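Local coordinates for maleate cis-trans isomerase (Pseudomonas putida, PDB 4FQ5), which probably catalyses the cis-trans isomerisation of maleate to fumarate, at residues D144-L149 / E175-G180; I216-S219 / P225-N228; V30-P35 / T43-L48; M232-T237 / G265-S270. The protein carries 1 engineered substitution. One frame throughout, in Å; residues are numbered along the deposited sequence.

Contact 1: residues D144-L149 / E175-G180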
loop_
_atom_site.group_PDB
_atom_site.type_symbol
_atom_site.label_atom_id
_atom_site.label_comp_id
_atom_site.label_asym_id
_atom_site.label_seq_id
_atom_site.Cartn_x
_atom_site.Cartn_y
_atom_site.Cartn_z
ATOM N N ASP A 144 -17.165 25.151 3.383
ATOM C CA ASP A 144 -15.798 25.603 3.656
ATOM C C ASP A 144 -14.836 25.300 2.502
ATOM O O ASP A 144 -13.973 26.117 2.183
ATOM C CB ASP A 144 -15.270 25.022 4.977
ATOM C CG ASP A 144 -16.024 25.552 6.193
ATOM O OD1 ASP A 144 -16.725 26.574 6.054
ATOM O OD2 ASP A 144 -15.925 24.943 7.281
ATOM N N GLY A 145 -14.998 24.133 1.880
ATOM C CA GLY A 145 -14.166 23.739 0.740
ATOM C C GLY A 145 -14.396 24.624 -0.470
ATOM O O GLY A 145 -13.446 25.005 -1.166
ATOM N N ILE A 146 -15.659 24.951 -0.728
ATOM C CA ILE A 146 -16.005 25.870 -1.815
ATOM C C ILE A 146 -15.379 27.248 -1.568
ATOM O O ILE A 146 -14.774 27.825 -2.473
ATOM C CB ILE A 146 -17.535 25.970 -2.029
ATOM C CG1 ILE A 146 -18.063 24.672 -2.643
ATOM C CG2 ILE A 146 -17.889 27.170 -2.915
ATOM C CD1 ILE A 146 -19.562 24.483 -2.562
ATOM N N ARG A 147 -15.510 27.760 -0.345
ATOM C CA ARG A 147 -14.894 29.039 0.014
ATOM C C ARG A 147 -13.364 28.987 -0.103
ATOM O O ARG A 147 -12.753 29.926 -0.600
ATOM C CB ARG A 147 -15.318 29.498 1.417
ATOM C CG ARG A 147 -16.759 29.984 1.504
ATOM C CD ARG A 147 -17.205 30.159 2.950
ATOM N NE ARG A 147 -18.619 30.529 3.043
ATOM C CZ ARG A 147 -19.370 30.392 4.136
ATOM N NH1 ARG A 147 -18.857 29.875 5.244
ATOM N NH2 ARG A 147 -20.648 30.756 4.120
ATOM N N ALA A 148 -12.757 27.885 0.339
ATOM C CA ALA A 148 -11.298 27.703 0.244
ATOM C C ALA A 148 -10.819 27.761 -1.202
ATOM O O ALA A 148 -9.757 28.309 -1.496
ATOM C CB ALA A 148 -10.879 26.387 0.885
ATOM N N LEU A 149 -11.616 27.194 -2.102
ATOM C CA LEU A 149 -11.355 27.277 -3.534
ATOM C C LEU A 149 -11.526 28.698 -4.078
ATOM O O LEU A 149 -11.042 29.016 -5.168
ATOM C CB LEU A 149 -12.282 26.319 -4.284
ATOM C CG LEU A 149 -11.816 24.936 -4.766
ATOM C CD1 LEU A 149 -10.461 24.482 -4.237
ATOM C CD2 LEU A 149 -12.898 23.915 -4.476
ATOM N N GLU A 175 -25.791 30.327 2.150
ATOM C CA GLU A 175 -24.424 30.486 2.647
ATOM C C GLU A 175 -23.594 31.423 1.764
ATOM O O GLU A 175 -22.405 31.608 1.994
ATOM C CB GLU A 175 -23.741 29.122 2.816
ATOM C CG GLU A 175 -24.278 28.311 3.990
ATOM C CD GLU A 175 -23.996 28.952 5.341
ATOM O OE1 GLU A 175 -22.939 29.596 5.498
ATOM O OE2 GLU A 175 -24.824 28.801 6.263
ATOM N N GLY A 176 -24.235 32.018 0.762
ATOM C CA GLY A 176 -23.592 33.036 -0.064
ATOM C C GLY A 176 -22.856 32.480 -1.265
ATOM O O GLY A 176 -21.991 33.142 -1.819
ATOM N N ILE A 177 -23.198 31.259 -1.657
ATOM C CA ILE A 177 -22.580 30.613 -2.815
ATOM C C ILE A 177 -23.651 30.417 -3.873
ATOM O O ILE A 177 -24.633 29.706 -3.654
ATOM C CB ILE A 177 -21.951 29.249 -2.444
ATOM C CG1 ILE A 177 -20.865 29.424 -1.379
ATOM C CG2 ILE A 177 -21.389 28.553 -3.682
ATOM C CD1 ILE A 177 -20.648 28.197 -0.509
ATOM N N GLU A 178 -23.458 31.048 -5.025
ATOM C CA GLU A 178 -24.395 30.907 -6.136
ATOM C C GLU A 178 -24.438 29.478 -6.650
ATOM O O GLU A 178 -23.425 28.780 -6.652
ATOM C CB GLU A 178 -24.032 31.861 -7.274
ATOM C CG GLU A 178 -24.319 33.324 -6.971
ATOM C CD GLU A 178 -23.993 34.241 -8.139
ATOM O OE1 GLU A 178 -24.034 33.787 -9.304
ATOM O OE2 GLU A 178 -23.699 35.426 -7.889
ATOM N N VAL A 179 -25.623 29.042 -7.063
ATOM C CA VAL A 179 -25.772 27.756 -7.724
ATOM C C VAL A 179 -26.319 27.979 -9.128
ATOM O O VAL A 179 -27.388 28.567 -9.304
ATOM C CB VAL A 179 -26.687 26.785 -6.941
ATOM C CG1 VAL A 179 -26.816 25.460 -7.674
ATOM C CG2 VAL A 179 -26.148 26.546 -5.537
ATOM N N GLY A 180 -25.559 27.517 -10.121
ATOM C CA GLY A 180 -26.029 27.469 -11.502
ATOM C C GLY A 180 -26.782 26.178 -11.748
ATOM O O GLY A 180 -27.689 25.822 -10.996
HETATM O O HOH W 1 -21.123 29.393 7.429
HETATM O O HOH W 2 -19.658 32.076 1.116
#
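Arg147 swings its CG anti to the carbonyl carbon and then runs extended from CG to NE, while Glu175 folds at chi2 (-65°), which sets its OE1 on the same side as its own carbonyl O, facing Arg147. Between them the two torsion patterns bring a single nitrogen, Arg147 NH2, against two acceptors of one residue. The bond from Arg147 NH2 to Glu175 O is 2.9 Å long and fairly straight (159°), lying in the guanidinium plane and falling on a carbonyl lone pair. The salt bridge from Arg147 NH2 to Glu175 OE1, also 2.9 Å, uses the anti lone pair and leaves the guanidinium plane by 25°. Two waters complete the grip, one joining Arg147 NH1 to Glu175 OE1 and the other joining Arg147 NE to Glu175 O.

That carbonyl belongs to a helix end: Gly176, with positive phi, closes helix 162-174 in a Schellman motif, and the chain then enters strand 178-184, an outer strand of the second parallel sheet. Behind the charged pair, Ile146 CG2 sits 3.8 Å from Ile177 CD1 and equally near Ile177 CG2, the two side chains crossing at a slant. Ile146 also meets Ile242, and Ile177 rests on Ile172.

Contact 2: residues I216-S219 / P225-N228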
loop_
_atom_site.group_PDB
_atom_site.type_symbol
_atom_site.label_atom_id
_atom_site.label_comp_id
_atom_site.label_asym_id
_atom_site.label_seq_id
_atom_site.Cartn_x
_atom_site.Cartn_y
_atom_site.Cartn_z
ATOM N N ILE A 216 -17.303 22.423 -9.619
ATOM C CA ILE A 216 -18.350 21.441 -9.844
ATOM C C ILE A 216 -18.409 20.520 -8.634
ATOM O O ILE A 216 -17.386 19.958 -8.211
ATOM C CB ILE A 216 -18.099 20.624 -11.134
ATOM C CG1 ILE A 216 -18.141 21.537 -12.367
ATOM C CG2 ILE A 216 -19.116 19.500 -11.282
ATOM C CD1 ILE A 216 -17.428 20.978 -13.588
ATOM N N VAL A 217 -19.606 20.398 -8.063
ATOM C CA VAL A 217 -19.852 19.450 -6.990
ATOM C C VAL A 217 -20.401 18.198 -7.650
ATOM O O VAL A 217 -21.587 18.135 -7.999
ATOM C CB VAL A 217 -20.834 20.006 -5.932
ATOM C CG1 VAL A 217 -21.112 18.968 -4.854
ATOM C CG2 VAL A 217 -20.278 21.277 -5.306
ATOM N N ILE A 218 -19.521 17.216 -7.839
ATOM C CA ILE A 218 -19.850 15.979 -8.545
ATOM C C ILE A 218 -20.820 15.099 -7.747
ATOM O O ILE A 218 -21.558 14.304 -8.326
ATOM C CB ILE A 218 -18.568 15.192 -8.945
ATOM C CG1 ILE A 218 -18.897 14.044 -9.904
ATOM C CG2 ILE A 218 -17.811 14.692 -7.714
ATOM C CD1 ILE A 218 -17.706 13.531 -10.698
ATOM N N SER A 219 -20.794 15.237 -6.422
ATOM C CA SER A 219 -21.782 14.603 -5.553
ATOM C C SER A 219 -21.923 15.409 -4.274
ATOM O O SER A 219 -20.943 15.599 -3.541
ATOM C CB SER A 219 -21.402 13.156 -5.212
ATOM O OG SER A 219 -22.423 12.556 -4.422
ATOM N N PRO A 225 -21.173 7.115 -5.153
ATOM C CA PRO A 225 -19.742 7.037 -5.474
ATOM C C PRO A 225 -19.361 8.048 -6.543
ATOM O O PRO A 225 -20.090 8.222 -7.522
ATOM C CB PRO A 225 -19.565 5.608 -6.013
ATOM C CG PRO A 225 -20.771 4.859 -5.575
ATOM C CD PRO A 225 -21.882 5.862 -5.477
ATOM N N SER A 226 -18.237 8.724 -6.355
ATOM C CA SER A 226 -17.805 9.716 -7.328
ATOM C C SER A 226 -16.295 9.802 -7.436
ATOM O O SER A 226 -15.777 10.318 -8.422
ATOM C CB SER A 226 -18.377 11.093 -6.987
ATOM O OG SER A 226 -17.854 11.562 -5.756
ATOM N N LEU A 227 -15.591 9.296 -6.425
ATOM C CA LEU A 227 -14.137 9.439 -6.365
ATOM C C LEU A 227 -13.422 9.027 -7.660
ATOM O O LEU A 227 -12.546 9.742 -8.137
ATOM C CB LEU A 227 -13.559 8.691 -5.158
ATOM C CG LEU A 227 -12.044 8.774 -4.936
ATOM C CD1 LEU A 227 -11.582 10.219 -4.872
ATOM C CD2 LEU A 227 -11.654 8.022 -3.669
ATOM N N ASN A 228 -13.816 7.894 -8.228
ATOM C CA ASN A 228 -13.165 7.362 -9.423
ATOM C C ASN A 228 -13.459 8.121 -10.729
ATOM O O ASN A 228 -12.902 7.783 -11.781
ATOM C CB ASN A 228 -13.486 5.870 -9.573
ATOM C CG ASN A 228 -12.816 5.022 -8.504
ATOM O OD1 ASN A 228 -11.730 5.349 -8.029
ATOM N ND2 ASN A 228 -13.450 3.916 -8.135
#
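Ser219 and Ser226 approach across a short loop with their CA atoms 6.5 Å apart, and no backbone hydrogen bond joins the two segments. The chain turns a corner at Ile218, where phi and psi become nearly helical; that bend carries it off the line of strand 215-217 and directs both Ile218 and Ser219 at the returning loop. From the far side, Ser226 sends its CB back toward them.

What meets is methyl against hydroxymethyl. Ile218 CG2 lies alongside the Ser226 CB-OG bond, 3.7 Å from Ser226 OG and 3.7 Å from Ser226 CB. With chi1 of Ile218 at -169°, CG1 takes the place opposite the backbone N and CG2 is held between N and carbonyl carbon, facing the serine. The second touch comes from Ser219, whose CB stands 3.9 Å from Ser226 OG. The Ser219 hydroxyl takes no part here: it hydrogen-bonds to the backbone O of Ala221. On the returning arm of the loop, the backbone N atoms of Ser226 and Leu227 are both bonded to Glu44 OE2, which fixes the chain that presents Ser226. Val241, Leu201 and Val233 surround Ile218, so the whole junction is buried.

Such loops leaving the C-terminal ends of parallel strands carry the active site in alpha/beta enzymes of the Asp/Glu racemase type. Here the loop holds Ala221, the engineered replacement for the cysteine predicted to donate the proton, and Ser219 lies about 7 Å, side chain to ligand, from the bound maleic acid.

Contact 3: residues V30-P35 / T43-L48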
loop_
_atom_site.group_PDB
_atom_site.type_symbol
_atom_site.label_atom_id
_atom_site.label_comp_id
_atom_site.label_asym_id
_atom_site.label_seq_id
_atom_site.Cartn_x
_atom_site.Cartn_y
_atom_site.Cartn_z
ATOM N N VAL A 30 -9.513 8.300 12.896
ATOM C CA VAL A 30 -10.595 9.034 12.253
ATOM C C VAL A 30 -11.931 8.404 12.638
ATOM O O VAL A 30 -12.122 7.204 12.476
ATOM C CB VAL A 30 -10.431 9.024 10.717
ATOM C CG1 VAL A 30 -11.595 9.741 10.036
ATOM C CG2 VAL A 30 -9.103 9.670 10.335
ATOM N N GLY A 31 -12.848 9.216 13.152
ATOM C CA GLY A 31 -14.183 8.736 13.513
ATOM C C GLY A 31 -15.191 9.186 12.480
ATOM O O GLY A 31 -15.128 10.321 12.008
ATOM N N GLN A 32 -16.111 8.295 12.114
ATOM C CA GLN A 32 -17.134 8.626 11.126
ATOM C C GLN A 32 -18.540 8.292 11.620
ATOM O O GLN A 32 -18.830 7.146 11.957
ATOM C CB GLN A 32 -16.847 7.939 9.781
ATOM C CG GLN A 32 -15.462 8.258 9.227
ATOM C CD GLN A 32 -15.369 8.093 7.724
ATOM O OE1 GLN A 32 -15.142 6.988 7.214
ATOM N NE2 GLN A 32 -15.516 9.203 7.003
ATOM N N ILE A 33 -19.404 9.304 11.666
ATOM C CA ILE A 33 -20.828 9.082 11.959
ATOM C C ILE A 33 -21.551 8.886 10.626
ATOM O O ILE A 33 -21.717 9.836 9.866
ATOM C CB ILE A 33 -21.454 10.266 12.743
ATOM C CG1 ILE A 33 -20.693 10.511 14.055
ATOM C CG2 ILE A 33 -22.940 10.018 13.001
ATOM C CD1 ILE A 33 -21.047 11.817 14.745
ATOM N N VAL A 34 -21.973 7.654 10.346
ATOM C CA VAL A 34 -22.520 7.319 9.026
ATOM C C VAL A 34 -23.951 6.791 9.111
ATOM O O VAL A 34 -24.295 6.100 10.075
ATOM C CB VAL A 34 -21.629 6.303 8.247
ATOM C CG1 VAL A 34 -20.210 6.833 8.081
ATOM C CG2 VAL A 34 -21.594 4.942 8.930
ATOM N N PRO A 35 -24.787 7.113 8.099
ATOM C CA PRO A 35 -26.071 6.425 7.970
ATOM C C PRO A 35 -25.839 4.921 7.937
ATOM O O PRO A 35 -24.845 4.467 7.367
ATOM C CB PRO A 35 -26.596 6.913 6.614
ATOM C CG PRO A 35 -25.986 8.261 6.448
ATOM C CD PRO A 35 -24.613 8.149 7.060
ATOM N N THR A 43 -15.769 3.911 2.199
ATOM C CA THR A 43 -14.969 3.481 1.054
ATOM C C THR A 43 -14.064 4.613 0.583
ATOM O O THR A 43 -12.857 4.429 0.444
ATOM C CB THR A 43 -15.871 2.971 -0.092
ATOM O OG1 THR A 43 -16.655 1.880 0.401
ATOM C CG2 THR A 43 -15.035 2.475 -1.295
ATOM N N GLU A 44 -14.641 5.791 0.374
ATOM C CA GLU A 44 -13.907 6.897 -0.233
ATOM C C GLU A 44 -12.972 7.632 0.718
ATOM O O GLU A 44 -11.879 8.032 0.316
ATOM C CB GLU A 44 -14.857 7.858 -0.946
ATOM C CG GLU A 44 -15.607 7.174 -2.080
ATOM C CD GLU A 44 -16.360 8.136 -2.981
ATOM O OE1 GLU A 44 -16.541 9.312 -2.606
ATOM O OE2 GLU A 44 -16.778 7.713 -4.073
ATOM N N ILE A 45 -13.381 7.814 1.971
ATOM C CA ILE A 45 -12.502 8.461 2.956
ATOM C C ILE A 45 -11.255 7.596 3.221
ATOM O O ILE A 45 -10.140 8.113 3.194
ATOM C CB ILE A 45 -13.254 8.872 4.255
ATOM C CG1 ILE A 45 -13.859 10.273 4.130
ATOM C CG2 ILE A 45 -12.330 8.927 5.461
ATOM C CD1 ILE A 45 -14.697 10.502 2.897
ATOM N N PRO A 46 -11.430 6.280 3.458
ATOM C CA PRO A 46 -10.221 5.458 3.561
ATOM C C PRO A 46 -9.405 5.379 2.261
ATOM O O PRO A 46 -8.176 5.387 2.319
ATOM C CB PRO A 46 -10.765 4.085 3.971
ATOM C CG PRO A 46 -11.996 4.427 4.758
ATOM C CD PRO A 46 -12.611 5.557 3.964
ATOM N N ALA A 47 -10.070 5.319 1.107
ATOM C CA ALA A 47 -9.343 5.329 -0.166
ATOM C C ALA A 47 -8.454 6.579 -0.274
ATOM O O ALA A 47 -7.271 6.456 -0.560
ATOM C CB ALA A 47 -10.297 5.235 -1.352
ATOM N N LEU A 48 -9.025 7.761 -0.016
ATOM C CA LEU A 48 -8.288 9.034 -0.062
ATOM C C LEU A 48 -7.084 9.063 0.876
ATOM O O LEU A 48 -5.982 9.460 0.478
ATOM C CB LEU A 48 -9.200 10.219 0.282
ATOM C CG LEU A 48 -9.928 11.096 -0.755
ATOM C CD1 LEU A 48 -9.322 11.051 -2.155
ATOM C CD2 LEU A 48 -11.427 10.857 -0.778
#
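The amide of Gln32 is the flat group of this contact, and Ile45 comes to it from one side of its plane, slanting in against the outer end where NE2 and OE1 sit. All of the isoleucine's side-chain carbons lie on that same side. Ile45 CG1 is nearest, 3.5 Å from Gln32 NE2. Ile45 CG2 stands higher above the plane, 3.6 Å from Gln32 NE2 and 3.8 Å from Gln32 OE1, so that this methyl spans both ends of the amide. On the oxygen side Pro46 CD makes a more distant approach of 4.4 Å to Gln32 OE1.

The pairing is one of van der Waals contact, since no hydrogen bond crosses it. Gln32 reaches over by extending beyond CG, and a chi3 of -85° turns the amide broadly across the line of its own chain. Replacing Gln32 with an alanine would probably open a gap beneath Ile45 CG1 and CG2, since the side chain that reaches toward the helix, with Gln32 CA 9.4 Å from Ile45 CA, would be gone. Ile45 is further enclosed by Phe62, Ala245 and Thr249, while Met41 packs on Gln32 from the start of the helix. A kink marks the helix at Pro46, whose nitrogen makes no bond to the preceding turn.

Strand 27-35, helix 41-52 and strand 59-67 form a beta-alpha-beta unit with neighbouring parallel strands, and the contact is its strand-to-helix packing. The same strand ends at Pro35, which touches the bound maleic acid, as expected of an alpha/beta fold with its pocket at the strand ends.

Contact 4: residues M232-T237 / G265-S270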
loop_
_atom_site.group_PDB
_atom_site.type_symbol
_atom_site.label_atom_id
_atom_site.label_comp_id
_atom_site.label_asym_id
_atom_site.label_seq_id
_atom_site.Cartn_x
_atom_site.Cartn_y
_atom_site.Cartn_z
ATOM N N MET A 232 -11.078 12.542 -14.138
ATOM C CA MET A 232 -11.640 12.547 -15.492
ATOM C C MET A 232 -12.464 13.807 -15.746
ATOM O O MET A 232 -12.264 14.493 -16.747
ATOM C CB MET A 232 -12.529 11.321 -15.709
ATOM C CG MET A 232 -11.791 10.050 -16.078
ATOM S SD MET A 232 -12.874 8.619 -15.928
ATOM C CE MET A 232 -11.892 7.338 -16.716
ATOM N N VAL A 233 -13.377 14.108 -14.822
ATOM C CA VAL A 233 -14.251 15.280 -14.942
ATOM C C VAL A 233 -13.483 16.603 -14.894
ATOM O O VAL A 233 -13.819 17.538 -15.622
ATOM C CB VAL A 233 -15.404 15.257 -13.910
ATOM C CG1 VAL A 233 -16.211 16.550 -13.963
ATOM C CG2 VAL A 233 -16.313 14.067 -14.175
ATOM N N GLU A 234 -12.450 16.678 -14.056
ATOM C CA GLU A 234 -11.561 17.835 -14.057
ATOM C C GLU A 234 -10.866 18.016 -15.407
ATOM O O GLU A 234 -10.737 19.145 -15.896
ATOM C CB GLU A 234 -10.521 17.741 -12.939
ATOM C CG GLU A 234 -11.109 17.993 -11.565
ATOM C CD GLU A 234 -10.083 18.308 -10.502
ATOM O OE1 GLU A 234 -10.467 18.985 -9.525
ATOM O OE2 GLU A 234 -8.909 17.890 -10.634
ATOM N N ALA A 235 -10.422 16.907 -16.000
ATOM C CA ALA A 235 -9.758 16.939 -17.305
ATOM C C ALA A 235 -10.726 17.396 -18.395
ATOM O O ALA A 235 -10.372 18.220 -19.238
ATOM C CB ALA A 235 -9.175 15.574 -17.647
ATOM N N GLN A 236 -11.949 16.870 -18.354
ATOM C CA GLN A 236 -12.968 17.171 -19.359
ATOM C C GLN A 236 -13.503 18.599 -19.280
ATOM O O GLN A 236 -13.762 19.221 -20.315
ATOM C CB GLN A 236 -14.133 16.189 -19.245
ATOM C CG GLN A 236 -13.819 14.797 -19.760
ATOM C CD GLN A 236 -14.729 13.734 -19.173
ATOM O OE1 GLN A 236 -14.480 12.542 -19.328
ATOM N NE2 GLN A 236 -15.787 14.162 -18.490
ATOM N N THR A 237 -13.664 19.114 -18.058
ATOM C CA THR A 237 -14.310 20.415 -17.849
ATOM C C THR A 237 -13.320 21.561 -17.622
ATOM O O THR A 237 -13.657 22.726 -17.848
ATOM C CB THR A 237 -15.300 20.385 -16.658
ATOM O OG1 THR A 237 -14.574 20.194 -15.435
ATOM C CG2 THR A 237 -16.329 19.269 -16.823
ATOM N N GLY A 265 -7.493 13.156 -5.516
ATOM C CA GLY A 265 -8.563 13.801 -4.743
ATOM C C GLY A 265 -9.063 15.115 -5.329
ATOM O O GLY A 265 -9.855 15.825 -4.694
ATOM N N GLY A 266 -8.601 15.435 -6.538
ATOM C CA GLY A 266 -9.019 16.648 -7.242
ATOM C C GLY A 266 -8.369 17.906 -6.713
ATOM O O GLY A 266 -7.511 17.857 -5.828
ATOM N N THR A 267 -8.800 19.045 -7.247
ATOM C CA THR A 267 -8.197 20.347 -6.964
ATOM C C THR A 267 -8.118 20.704 -5.471
ATOM O O THR A 267 -7.081 21.176 -5.001
ATOM C CB THR A 267 -8.936 21.451 -7.761
ATOM O OG1 THR A 267 -8.802 21.180 -9.160
ATOM C CG2 THR A 267 -8.382 22.829 -7.465
ATOM N N LEU A 268 -9.200 20.467 -4.728
ATOM C CA LEU A 268 -9.244 20.831 -3.301
ATOM C C LEU A 268 -8.140 20.114 -2.530
ATOM O O LEU A 268 -7.582 20.650 -1.567
ATOM C CB LEU A 268 -10.597 20.454 -2.692
ATOM C CG LEU A 268 -11.276 21.333 -1.627
ATOM C CD1 LEU A 268 -12.164 20.495 -0.717
ATOM C CD2 LEU A 268 -10.326 22.196 -0.811
ATOM N N LEU A 269 -7.829 18.899 -2.970
ATOM C CA LEU A 269 -6.795 18.076 -2.342
ATOM C C LEU A 269 -5.483 18.077 -3.136
ATOM O O LEU A 269 -4.673 17.148 -3.038
ATOM C CB LEU A 269 -7.325 16.658 -2.160
ATOM C CG LEU A 269 -7.840 16.191 -0.784
ATOM C CD1 LEU A 269 -7.910 17.254 0.309
ATOM C CD2 LEU A 269 -9.148 15.420 -0.937
ATOM N N SER A 270 -5.275 19.137 -3.911
ATOM C CA SER A 270 -4.071 19.286 -4.726
ATOM C C SER A 270 -2.834 19.537 -3.869
ATOM O O SER A 270 -1.704 19.305 -4.312
ATOM C CB SER A 270 -4.240 20.445 -5.706
ATOM O OG SER A 270 -4.312 21.677 -5.007
#
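Glu234 reaches from helix 230-237 to the loop at Thr267, and its whole length is used to get there. From CB the chain sets out with CG anti to the carbonyl carbon and stays extended beyond it; CB and CG serve as the spacer. CD comes within 3.4 Å of Thr267 OG1, and at the tip the work falls to OE1. That oxygen accepts from Thr267 N at 2.8 Å through its syn lone pair (157° at the hydrogen). It accepts again from Thr267 OG1, also at 2.8 Å, but this hydroxyl arrives from above the carboxylate plane, 48° out of it. Val241 N is a third donor to OE1, so one oxygen is gripped by three bonds, which would be expected to favour the charged form. OE2 stays farther off, 3.6 Å from Thr267 N.

The backbone allows this close approach at Gly266, whose CA is 3.6 Å from Glu234 OE1; phi there is positive, and a CB would crowd the oxygen. With an alanine in place of Glu234, Thr267 N, Thr267 OG1 and Val241 N would probably lose their common acceptor, and the loop would be less firmly held to the helix.

Thr267 and Ser270 also pack on Ala235 of a neighbouring subunit. The carboxylate thus joins helix, edge strand 241-243 and C-terminal loop at a subunit interface, away from the active site.

Burial and chemistry change together across these four contacts. Contacts 2 and 3 are buried, make no hydrogen bond between their own segments and rely on van der Waals fit of aliphatic carbons against a serine or an amide; they meet through Glu44 of helix 41-52. Contact 1 is mixed, an isoleucine pair beneath an ionic, hydrated pair, and contact 4 is a surface contact built on a carboxylate. Contact 3 belongs to the first parallel sheet, whereas contacts 1 and 2 reach the second. Contacts 2 and 4 lie on successive elements, with Ile216 against Thr237, and Leu149 of contact 1 lies against Leu268 of contact 4.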